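Side-chain contacts in spectinomycin phosphotransferase (Legionella pneumophila, PDB 3I1A), which transfers a phosphate group to spectinomycin, probably from a bound nucleotide with magnesium, and so serves as an antibiotic resistance factor: residues 155-160 with 176-181; 182-187 with 315-320; 283-288 with 321-326. All coordinates share one frame; numbering follows the deposited sequence.

Overall arrangement
The three contacts lie on the same side of the chain's centre, among the helices of the C-terminal lobe and away from the nucleotide and magnesium sites. Contact 1 joins helices 149-157 and 169-180; contact 2 sets the start of the following helix 182-198 against the loop between helices 303-315 and 322-329; contact 3 pairs helix 274-297 with helix 322-329. Contact 1 closes before contact 2 opens along the chain, whereas contacts 2 and 3 interleave. Centres of contacts 1 and 2 are about 12 Å apart, those of 2 and 3 about 8 Å. The backbones of M316 and V323 are probably hydrogen-bonded, and the loop after helix 303-315 thus ties helix 169-180 to helix 322-329.

Contact 1 (155-160 with 176-181); sequences RSFYNQ and SFFNQN
An apolar meeting of three aromatic rings joins F157 and Y158, toward the C-terminal side of helix 149-157, to F178 in the last turns of helix 169-180. It lies in the helical C-terminal lobe of the aminoglycoside phosphotransferase fold, away from the nucleotide and magnesium sites. F178 projects its ring from the second helix, with CG anti to the backbone N (chi1 -164°), and carries the whole contact from its side. Its CE1 lies 4.2 Å from CD2 of F157, reaching the edge of that ring close to its plane. The Y158 meeting is edge to edge: CD2 of Y158 and CZ of F178 are 4.3 Å apart, each near the plane of the other's ring. One face of the Y158 ring is covered by CA of R155, 3.7 Å above the ring plane over its centre, while H186 stacks on the other.

Within each segment a side-chain amide folds back onto the backbone. Q160 NE2 gives a hydrogen bond to S156 O at 3.0 Å, coming from above the carbonyl plane. N181 ND2 donates to F177 O at 2.8 Å in a nearly straight bond (170°), and the same nitrogen rides over the centre of the F177 ring. Further out, F157 rests on Q294 and L297 of helix 274-297, F178 on I185 of helix 182-198, and F177 on F310, F313 and K314 of helix 303-315.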
loop_
_atom_site.group_PDB
_atom_site.type_symbol
_atom_site.label_atom_id
_atom_site.label_comp_id
_atom_site.label_asym_id
_atom_site.label_seq_id
_atom_site.Cartn_x
_atom_site.Cartn_y
_atom_site.Cartn_z
ATOM N N ARG A 155 -12.474 -14.953 -13.160
ATOM C CA ARG A 155 -13.142 -15.802 -14.150
ATOM C C ARG A 155 -14.178 -16.674 -13.460
ATOM O O ARG A 155 -15.197 -17.008 -14.068
ATOM C CB ARG A 155 -12.143 -16.693 -14.914
ATOM C CG ARG A 155 -11.196 -15.898 -15.780
ATOM C CD ARG A 155 -10.440 -16.764 -16.767
ATOM N NE ARG A 155 -9.283 -16.056 -17.294
ATOM C CZ ARG A 155 -8.045 -16.222 -16.823
ATOM N NH1 ARG A 155 -7.820 -17.074 -15.833
ATOM N NH2 ARG A 155 -7.034 -15.530 -17.332
ATOM N N SER A 156 -13.925 -17.054 -12.207
ATOM C CA SER A 156 -14.892 -17.884 -11.492
ATOM C C SER A 156 -16.190 -17.110 -11.284
ATOM O O SER A 156 -17.240 -17.720 -11.075
ATOM C CB SER A 156 -14.346 -18.349 -10.140
ATOM O OG SER A 156 -14.251 -17.275 -9.214
ATOM N N PHE A 157 -16.133 -15.778 -11.348
ATOM C CA PHE A 157 -17.344 -14.959 -11.170
ATOM C C PHE A 157 -18.273 -15.021 -12.376
ATOM O O PHE A 157 -19.485 -14.886 -12.230
ATOM C CB PHE A 157 -17.023 -13.464 -10.959
ATOM C CG PHE A 157 -16.282 -13.136 -9.681
ATOM C CD1 PHE A 157 -16.122 -14.078 -8.658
ATOM C CD2 PHE A 157 -15.765 -11.857 -9.499
ATOM C CE1 PHE A 157 -15.464 -13.746 -7.489
ATOM C CE2 PHE A 157 -15.099 -11.514 -8.317
ATOM C CZ PHE A 157 -14.950 -12.459 -7.314
ATOM N N TYR A 158 -17.704 -15.207 -13.567
ATOM C CA TYR A 158 -18.480 -15.222 -14.801
ATOM C C TYR A 158 -19.808 -15.968 -14.738
ATOM O O TYR A 158 -20.855 -15.423 -15.095
ATOM C CB TYR A 158 -17.627 -15.788 -15.942
ATOM C CG TYR A 158 -16.440 -14.901 -16.307
ATOM C CD1 TYR A 158 -15.413 -15.391 -17.111
ATOM C CD2 TYR A 158 -16.364 -13.572 -15.875
ATOM C CE1 TYR A 158 -14.334 -14.585 -17.484
ATOM C CE2 TYR A 158 -15.288 -12.746 -16.241
ATOM C CZ TYR A 158 -14.276 -13.261 -17.048
ATOM O OH TYR A 158 -13.223 -12.454 -17.450
ATOM N N ASN A 159 -19.763 -17.204 -14.272
ATOM C CA ASN A 159 -20.979 -17.988 -14.215
ATOM C C ASN A 159 -21.896 -17.630 -13.050
ATOM O O ASN A 159 -23.079 -17.964 -13.075
ATOM C CB ASN A 159 -20.642 -19.484 -14.204
ATOM C CG ASN A 159 -20.094 -19.961 -15.541
ATOM O OD1 ASN A 159 -20.292 -19.316 -16.570
ATOM N ND2 ASN A 159 -19.413 -21.099 -15.532
ATOM N N GLN A 160 -21.358 -16.956 -12.037
ATOM C CA GLN A 160 -22.152 -16.566 -10.876
ATOM C C GLN A 160 -23.013 -15.319 -11.128
ATOM O O GLN A 160 -23.916 -15.020 -10.357
ATOM C CB GLN A 160 -21.232 -16.309 -9.679
ATOM C CG GLN A 160 -20.322 -17.463 -9.318
ATOM C CD GLN A 160 -19.477 -17.137 -8.108
ATOM O OE1 GLN A 160 -20.014 -16.779 -7.052
ATOM N NE2 GLN A 160 -18.150 -17.238 -8.252
ATOM N N SER A 176 -25.905 -6.742 -11.667
ATOM C CA SER A 176 -26.406 -5.865 -12.717
ATOM C C SER A 176 -25.284 -4.982 -13.240
ATOM O O SER A 176 -25.124 -4.808 -14.451
ATOM C CB SER A 176 -27.534 -4.972 -12.188
ATOM O OG SER A 176 -28.699 -5.727 -11.912
ATOM N N PHE A 177 -24.505 -4.428 -12.316
ATOM C CA PHE A 177 -23.404 -3.546 -12.678
ATOM C C PHE A 177 -22.324 -4.338 -13.422
ATOM O O PHE A 177 -21.742 -3.851 -14.387
ATOM C CB PHE A 177 -22.771 -2.899 -11.438
ATOM C CG PHE A 177 -21.730 -1.866 -11.776
ATOM C CD1 PHE A 177 -22.091 -0.564 -12.087
ATOM C CD2 PHE A 177 -20.385 -2.222 -11.850
ATOM C CE1 PHE A 177 -21.125 0.377 -12.470
ATOM C CE2 PHE A 177 -19.420 -1.302 -12.226
ATOM C CZ PHE A 177 -19.787 0.002 -12.538
ATOM N N PHE A 178 -22.040 -5.541 -12.943
ATOM C CA PHE A 178 -21.016 -6.406 -13.574
ATOM C C PHE A 178 -21.461 -6.700 -15.001
ATOM O O PHE A 178 -20.713 -6.551 -15.975
ATOM C CB PHE A 178 -20.919 -7.724 -12.801
ATOM C CG PHE A 178 -19.672 -8.533 -13.096
ATOM C CD1 PHE A 178 -18.628 -8.593 -12.163
ATOM C CD2 PHE A 178 -19.549 -9.247 -14.291
ATOM C CE1 PHE A 178 -17.479 -9.356 -12.407
ATOM C CE2 PHE A 178 -18.401 -10.017 -14.551
ATOM C CZ PHE A 178 -17.365 -10.071 -13.602
ATOM N N ASN A 179 -22.709 -7.123 -15.125
ATOM C CA ASN A 179 -23.232 -7.429 -16.432
ATOM C C ASN A 179 -23.152 -6.195 -17.358
ATOM O O ASN A 179 -22.748 -6.318 -18.528
ATOM C CB ASN A 179 -24.661 -7.950 -16.262
ATOM C CG ASN A 179 -25.264 -8.433 -17.556
ATOM O OD1 ASN A 179 -26.080 -7.741 -18.163
ATOM N ND2 ASN A 179 -24.857 -9.619 -17.995
ATOM N N GLN A 180 -23.498 -5.009 -16.849
ATOM C CA GLN A 180 -23.466 -3.798 -17.667
ATOM C C GLN A 180 -22.045 -3.409 -18.083
ATOM O O GLN A 180 -21.858 -2.720 -19.077
ATOM C CB GLN A 180 -24.112 -2.610 -16.930
ATOM C CG GLN A 180 -25.520 -2.894 -16.451
ATOM C CD GLN A 180 -26.051 -1.827 -15.502
ATOM O OE1 GLN A 180 -25.309 -1.281 -14.680
ATOM N NE2 GLN A 180 -27.344 -1.533 -15.606
ATOM N N ASN A 181 -21.059 -3.844 -17.311
ATOM C CA ASN A 181 -19.651 -3.530 -17.595
ATOM C C ASN A 181 -18.853 -4.805 -17.896
ATOM O O ASN A 181 -17.631 -4.864 -17.681
ATOM C CB ASN A 181 -19.043 -2.808 -16.389
ATOM C CG ASN A 181 -19.656 -1.459 -16.165
ATOM O OD1 ASN A 181 -19.217 -0.458 -16.736
ATOM N ND2 ASN A 181 -20.707 -1.418 -15.344
#

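Contact 2 (182-187 with 315-320); sequences SAAIHR and EMFDPN. With DMS (dimethyl sulfoxide), chain D.
F317 lays the far end of its ring against A184 and I185 in the first turns of helix 182-198. The packed part is small: I185 CG1 stands 3.9 Å from F317 CZ, the two side chains crossing at about a right angle, and A184 CB meets the ring edge near its plane, 4.1 Å from F317 CE2. In I185 the torsion chi1 of -64° keeps CG1 beside the backbone N, and it is this branch that meets the ring.

F317 sits in a type I beta turn from E315 to D318, closed by D318 N to E315 O at 3.0 Å; the turn opens the loop that links helices 303-315 and 322-329 of the kinase-like C-terminal lobe. F177 meets the F317 ring edge-to-face, and V323 touches it from helix 322-329.

The looser, exposed side belongs to R187. Its extended chain passes a dimethyl sulfoxide, probably from the crystallisation liquor, whose C2 lies 3.5 Å from R187 CD and 3.6 Å from A184 CA. R187 NH1 makes only a weak, bent bond (3.3 Å, 129°) to the dimethyl sulfoxide O, which lies at the edge of the guanidinium and in its plane. The same guanidinium forms a cation-pi contact with F327.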
loop_
_atom_site.group_PDB
_atom_site.type_symbol
_atom_site.label_atom_id
_atom_site.label_comp_id
_atom_site.label_asym_id
_atom_site.label_seq_id
_atom_site.Cartn_x
_atom_site.Cartn_y
_atom_site.Cartn_z
ATOM N N SER A 182 -19.542 -5.815 -18.411
ATOM C CA SER A 182 -18.918 -7.107 -18.699
ATOM C C SER A 182 -17.769 -7.050 -19.692
ATOM O O SER A 182 -16.753 -7.725 -19.508
ATOM C CB SER A 182 -19.970 -8.096 -19.224
ATOM O OG SER A 182 -19.477 -9.417 -19.121
ATOM N N ALA A 183 -17.942 -6.261 -20.747
ATOM C CA ALA A 183 -16.915 -6.113 -21.785
ATOM C C ALA A 183 -15.627 -5.548 -21.194
ATOM O O ALA A 183 -14.524 -6.021 -21.497
ATOM C CB ALA A 183 -17.417 -5.207 -22.876
ATOM N N ALA A 184 -15.770 -4.538 -20.345
ATOM C CA ALA A 184 -14.602 -3.933 -19.724
ATOM C C ALA A 184 -13.965 -4.909 -18.748
ATOM O O ALA A 184 -12.746 -4.973 -18.658
ATOM C CB ALA A 184 -14.989 -2.625 -19.007
ATOM N N ILE A 185 -14.777 -5.693 -18.033
ATOM C CA ILE A 185 -14.214 -6.625 -17.058
ATOM C C ILE A 185 -13.421 -7.763 -17.701
ATOM O O ILE A 185 -12.330 -8.150 -17.229
ATOM C CB ILE A 185 -15.326 -7.163 -16.154
ATOM C CG1 ILE A 185 -15.888 -5.979 -15.355
ATOM C CG2 ILE A 185 -14.814 -8.259 -15.230
ATOM C CD1 ILE A 185 -17.145 -6.301 -14.551
ATOM N N HIS A 186 -13.956 -8.301 -18.781
ATOM C CA HIS A 186 -13.256 -9.375 -19.461
ATOM C C HIS A 186 -11.977 -8.802 -20.079
ATOM O O HIS A 186 -10.932 -9.452 -20.066
ATOM C CB HIS A 186 -14.166 -9.987 -20.536
ATOM C CG HIS A 186 -15.174 -10.955 -19.989
ATOM N ND1 HIS A 186 -15.070 -12.316 -20.171
ATOM C CD2 HIS A 186 -16.290 -10.759 -19.243
ATOM C CE1 HIS A 186 -16.076 -12.919 -19.562
ATOM N NE2 HIS A 186 -16.831 -11.998 -18.990
ATOM N N ARG A 187 -12.051 -7.583 -20.601
ATOM C CA ARG A 187 -10.872 -6.956 -21.208
ATOM C C ARG A 187 -9.751 -6.769 -20.173
ATOM O O ARG A 187 -8.571 -6.998 -20.468
ATOM C CB ARG A 187 -11.250 -5.609 -21.846
ATOM C CG ARG A 187 -10.065 -4.843 -22.462
ATOM C CD ARG A 187 -10.502 -3.558 -23.158
ATOM N NE ARG A 187 -9.366 -2.727 -23.569
ATOM C CZ ARG A 187 -9.464 -1.650 -24.338
ATOM N NH1 ARG A 187 -10.645 -1.264 -24.800
ATOM N NH2 ARG A 187 -8.380 -0.937 -24.628
ATOM N N GLU A 315 -16.539 3.021 -8.669
ATOM C CA GLU A 315 -15.699 4.171 -8.927
ATOM C C GLU A 315 -14.567 3.846 -9.881
ATOM O O GLU A 315 -14.103 4.733 -10.602
ATOM C CB GLU A 315 -15.122 4.701 -7.624
ATOM C CG GLU A 315 -16.133 5.457 -6.798
ATOM C CD GLU A 315 -15.502 6.082 -5.578
ATOM O OE1 GLU A 315 -16.103 7.028 -5.036
ATOM O OE2 GLU A 315 -14.410 5.620 -5.170
ATOM N N MET A 316 -14.108 2.592 -9.879
ATOM C CA MET A 316 -13.002 2.212 -10.776
ATOM C C MET A 316 -13.359 2.441 -12.231
ATOM O O MET A 316 -12.475 2.620 -13.086
ATOM C CB MET A 316 -12.628 0.732 -10.591
ATOM C CG MET A 316 -12.209 0.389 -9.164
ATOM S SD MET A 316 -11.563 -1.288 -8.923
ATOM C CE MET A 316 -12.801 -2.318 -9.826
ATOM N N PHE A 317 -14.658 2.420 -12.521
ATOM C CA PHE A 317 -15.142 2.607 -13.889
ATOM C C PHE A 317 -15.553 4.039 -14.236
ATOM O O PHE A 317 -16.069 4.295 -15.332
ATOM C CB PHE A 317 -16.312 1.639 -14.157
ATOM C CG PHE A 317 -15.936 0.195 -14.017
ATOM C CD1 PHE A 317 -15.887 -0.407 -12.756
ATOM C CD2 PHE A 317 -15.558 -0.560 -15.139
ATOM C CE1 PHE A 317 -15.470 -1.732 -12.609
ATOM C CE2 PHE A 317 -15.133 -1.889 -15.002
ATOM C CZ PHE A 317 -15.086 -2.479 -13.741
ATOM N N ASP A 318 -15.328 4.973 -13.318
ATOM C CA ASP A 318 -15.695 6.369 -13.586
ATOM C C ASP A 318 -14.744 7.067 -14.565
ATOM O O ASP A 318 -13.630 6.609 -14.814
ATOM C CB ASP A 318 -15.739 7.179 -12.287
ATOM C CG ASP A 318 -17.005 6.929 -11.469
ATOM O OD1 ASP A 318 -18.019 6.488 -12.038
ATOM O OD2 ASP A 318 -16.986 7.210 -10.253
ATOM N N PRO A 319 -15.190 8.192 -15.147
ATOM C CA PRO A 319 -14.357 8.938 -16.089
ATOM C C PRO A 319 -13.006 9.276 -15.480
ATOM O O PRO A 319 -12.929 9.793 -14.367
ATOM C CB PRO A 319 -15.185 10.200 -16.358
ATOM C CG PRO A 319 -16.566 9.719 -16.251
ATOM C CD PRO A 319 -16.509 8.829 -15.007
ATOM N N ASN A 320 -11.943 8.980 -16.217
ATOM C CA ASN A 320 -10.586 9.277 -15.779
ATOM C C ASN A 320 -10.155 8.469 -14.565
ATOM O O ASN A 320 -9.231 8.875 -13.858
ATOM C CB ASN A 320 -10.434 10.768 -15.434
ATOM C CG ASN A 320 -11.063 11.686 -16.458
ATOM O OD1 ASN A 320 -11.377 12.843 -16.151
ATOM N ND2 ASN A 320 -11.251 11.187 -17.680
HETATM S S DMS D . -14.080 -1.370 -23.452
HETATM O O DMS D . -13.934 -1.135 -24.912
HETATM C C1 DMS D . -15.744 -1.031 -23.019
HETATM C C2 DMS D . -13.934 -3.105 -23.111
#

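Contact 3 (283-288 with 321-326); sequences ERIVED and NVVEIA
I285 alone carries the first helix's side of this contact, meeting V322, V323 and A326 where helix 274-297 runs roughly antiparallel to helix 322-329, the axes of the short segments 10.5 Å apart at an angle of 150°. Going along 283-288, E283 turns to other partners: its OE1 is held by a salt bridge to R151 NH1 and a hydrogen bond with S192 OG. R284 reaches out to a salt bridge with D212, and its NH1 also faces D288 OD2 at a long 3.8 Å, an attraction of charges only, since the oxygen lies well out of the guanidinium plane.

Next comes I285, directed at the second helix. With chi2 trans (170°), the CG1-CD1 arm is extended and places CD1 against the first turn of helix 322-329, 3.4 Å from the V322 carbonyl O and 3.7 Å from V322 CB. The I285 and V322 side chains slide past each other in opposite directions. The other branch turns to V323, with I285 CG2 at 4.1 Å from V323 CG2, and CD1 also touches A326 CB at 4.0 Å, one turn further on. L188 of helix 182-198 touches both I285 and V323.

V286 packs instead on W150 and V154 of helix 149-157, and D288 closes the segment with OD2 hydrogen-bonded to Y312 OH. Within 321-326, N321 OD1 accepts the N-H of its neighbour V322 at 2.7 Å from V322 N, which is not a capping bond. The pair of near-antiparallel helices forms part of the helical C-terminal lobe of the kinase-like aminoglycoside phosphotransferase fold.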
loop_
_atom_site.group_PDB
_atom_site.type_symbol
_atom_site.label_atom_id
_atom_site.label_comp_id
_atom_site.label_asym_id
_atom_site.label_seq_id
_atom_site.Cartn_x
_atom_site.Cartn_y
_atom_site.Cartn_z
ATOM N N GLU A 283 -3.721 -5.574 -14.047
ATOM C CA GLU A 283 -3.720 -6.581 -12.989
ATOM C C GLU A 283 -4.123 -6.051 -11.617
ATOM O O GLU A 283 -4.784 -6.744 -10.847
ATOM C CB GLU A 283 -2.338 -7.245 -12.909
ATOM C CG GLU A 283 -2.144 -8.221 -11.755
ATOM C CD GLU A 283 -3.047 -9.452 -11.782
ATOM O OE1 GLU A 283 -3.581 -9.815 -12.855
ATOM O OE2 GLU A 283 -3.202 -10.073 -10.713
ATOM N N ARG A 284 -3.725 -4.825 -11.281
ATOM C CA ARG A 284 -4.129 -4.305 -9.979
ATOM C C ARG A 284 -5.656 -4.171 -9.932
ATOM O O ARG A 284 -6.260 -4.406 -8.887
ATOM C CB ARG A 284 -3.500 -2.944 -9.705
ATOM C CG ARG A 284 -3.650 -2.519 -8.243
ATOM C CD ARG A 284 -2.951 -1.170 -7.996
ATOM N NE ARG A 284 -3.064 -0.783 -6.591
ATOM C CZ ARG A 284 -4.105 -0.135 -6.075
ATOM N NH1 ARG A 284 -5.134 0.217 -6.854
ATOM N NH2 ARG A 284 -4.128 0.133 -4.770
ATOM N N ILE A 285 -6.274 -3.802 -11.057
ATOM C CA ILE A 285 -7.746 -3.673 -11.084
ATOM C C ILE A 285 -8.373 -5.067 -10.966
ATOM O O ILE A 285 -9.372 -5.263 -10.262
ATOM C CB ILE A 285 -8.223 -2.950 -12.364
ATOM C CG1 ILE A 285 -7.618 -1.546 -12.394
ATOM C CG2 ILE A 285 -9.747 -2.848 -12.397
ATOM C CD1 ILE A 285 -7.790 -0.796 -13.699
ATOM N N VAL A 286 -7.784 -6.044 -11.648
ATOM C CA VAL A 286 -8.268 -7.416 -11.555
ATOM C C VAL A 286 -8.259 -7.893 -10.108
ATOM O O VAL A 286 -9.213 -8.547 -9.657
ATOM C CB VAL A 286 -7.411 -8.365 -12.419
ATOM C CG1 VAL A 286 -7.755 -9.824 -12.098
ATOM C CG2 VAL A 286 -7.638 -8.064 -13.884
ATOM N N GLU A 287 -7.184 -7.563 -9.388
ATOM C CA GLU A 287 -7.016 -7.921 -7.980
ATOM C C GLU A 287 -8.160 -7.331 -7.142
ATOM O O GLU A 287 -8.735 -8.008 -6.295
ATOM C CB GLU A 287 -5.649 -7.412 -7.465
ATOM C CG GLU A 287 -4.521 -8.440 -7.563
ATOM C CD GLU A 287 -3.116 -7.835 -7.635
ATOM O OE1 GLU A 287 -2.831 -6.889 -6.870
ATOM O OE2 GLU A 287 -2.304 -8.323 -8.455
ATOM N N ASP A 288 -8.477 -6.065 -7.385
ATOM C CA ASP A 288 -9.565 -5.382 -6.670
ATOM C C ASP A 288 -10.947 -5.930 -7.092
ATOM O O ASP A 288 -11.857 -6.009 -6.270
ATOM C CB ASP A 288 -9.548 -3.868 -6.934
ATOM C CG ASP A 288 -8.540 -3.121 -6.056
ATOM O OD1 ASP A 288 -8.065 -3.694 -5.069
ATOM O OD2 ASP A 288 -8.253 -1.948 -6.364
ATOM N N ASN A 321 -10.826 7.357 -14.275
ATOM C CA ASN A 321 -10.396 6.563 -13.124
ATOM C C ASN A 321 -9.492 5.427 -13.609
ATOM O O ASN A 321 -9.061 5.434 -14.773
ATOM C CB ASN A 321 -11.587 6.041 -12.301
ATOM C CG ASN A 321 -11.234 5.862 -10.817
ATOM O OD1 ASN A 321 -10.518 4.938 -10.444
ATOM N ND2 ASN A 321 -11.724 6.763 -9.972
ATOM N N VAL A 322 -9.208 4.455 -12.748
ATOM C CA VAL A 322 -8.256 3.408 -13.128
ATOM C C VAL A 322 -8.519 2.577 -14.384
ATOM O O VAL A 322 -7.590 2.279 -15.137
ATOM C CB VAL A 322 -7.926 2.466 -11.927
ATOM C CG1 VAL A 322 -7.248 3.298 -10.809
ATOM C CG2 VAL A 322 -9.175 1.760 -11.379
ATOM N N VAL A 323 -9.772 2.220 -14.628
ATOM C CA VAL A 323 -10.050 1.425 -15.804
ATOM C C VAL A 323 -9.775 2.174 -17.099
ATOM O O VAL A 323 -9.094 1.650 -17.979
ATOM C CB VAL A 323 -11.507 0.894 -15.791
ATOM C CG1 VAL A 323 -11.802 0.174 -17.121
ATOM C CG2 VAL A 323 -11.688 -0.048 -14.599
ATOM N N GLU A 324 -10.284 3.396 -17.224
ATOM C CA GLU A 324 -10.081 4.163 -18.450
ATOM C C GLU A 324 -8.607 4.449 -18.709
ATOM O O GLU A 324 -8.160 4.446 -19.858
ATOM C CB GLU A 324 -10.881 5.470 -18.411
ATOM C CG GLU A 324 -12.385 5.249 -18.315
ATOM C CD GLU A 324 -13.187 6.496 -18.619
ATOM O OE1 GLU A 324 -12.667 7.605 -18.380
ATOM O OE2 GLU A 324 -14.344 6.365 -19.086
ATOM N N ILE A 325 -7.860 4.715 -17.645
ATOM C CA ILE A 325 -6.423 4.958 -17.766
ATOM C C ILE A 325 -5.671 3.672 -18.156
ATOM O O ILE A 325 -4.732 3.712 -18.956
ATOM C CB ILE A 325 -5.867 5.529 -16.445
ATOM C CG1 ILE A 325 -6.390 6.961 -16.249
ATOM C CG2 ILE A 325 -4.336 5.509 -16.454
ATOM C CD1 ILE A 325 -6.056 7.542 -14.912
ATOM N N ALA A 326 -6.082 2.532 -17.611
ATOM C CA ALA A 326 -5.438 1.258 -17.951
ATOM C C ALA A 326 -5.626 0.988 -19.451
ATOM O O ALA A 326 -4.662 0.682 -20.168
ATOM C CB ALA A 326 -6.039 0.118 -17.126
#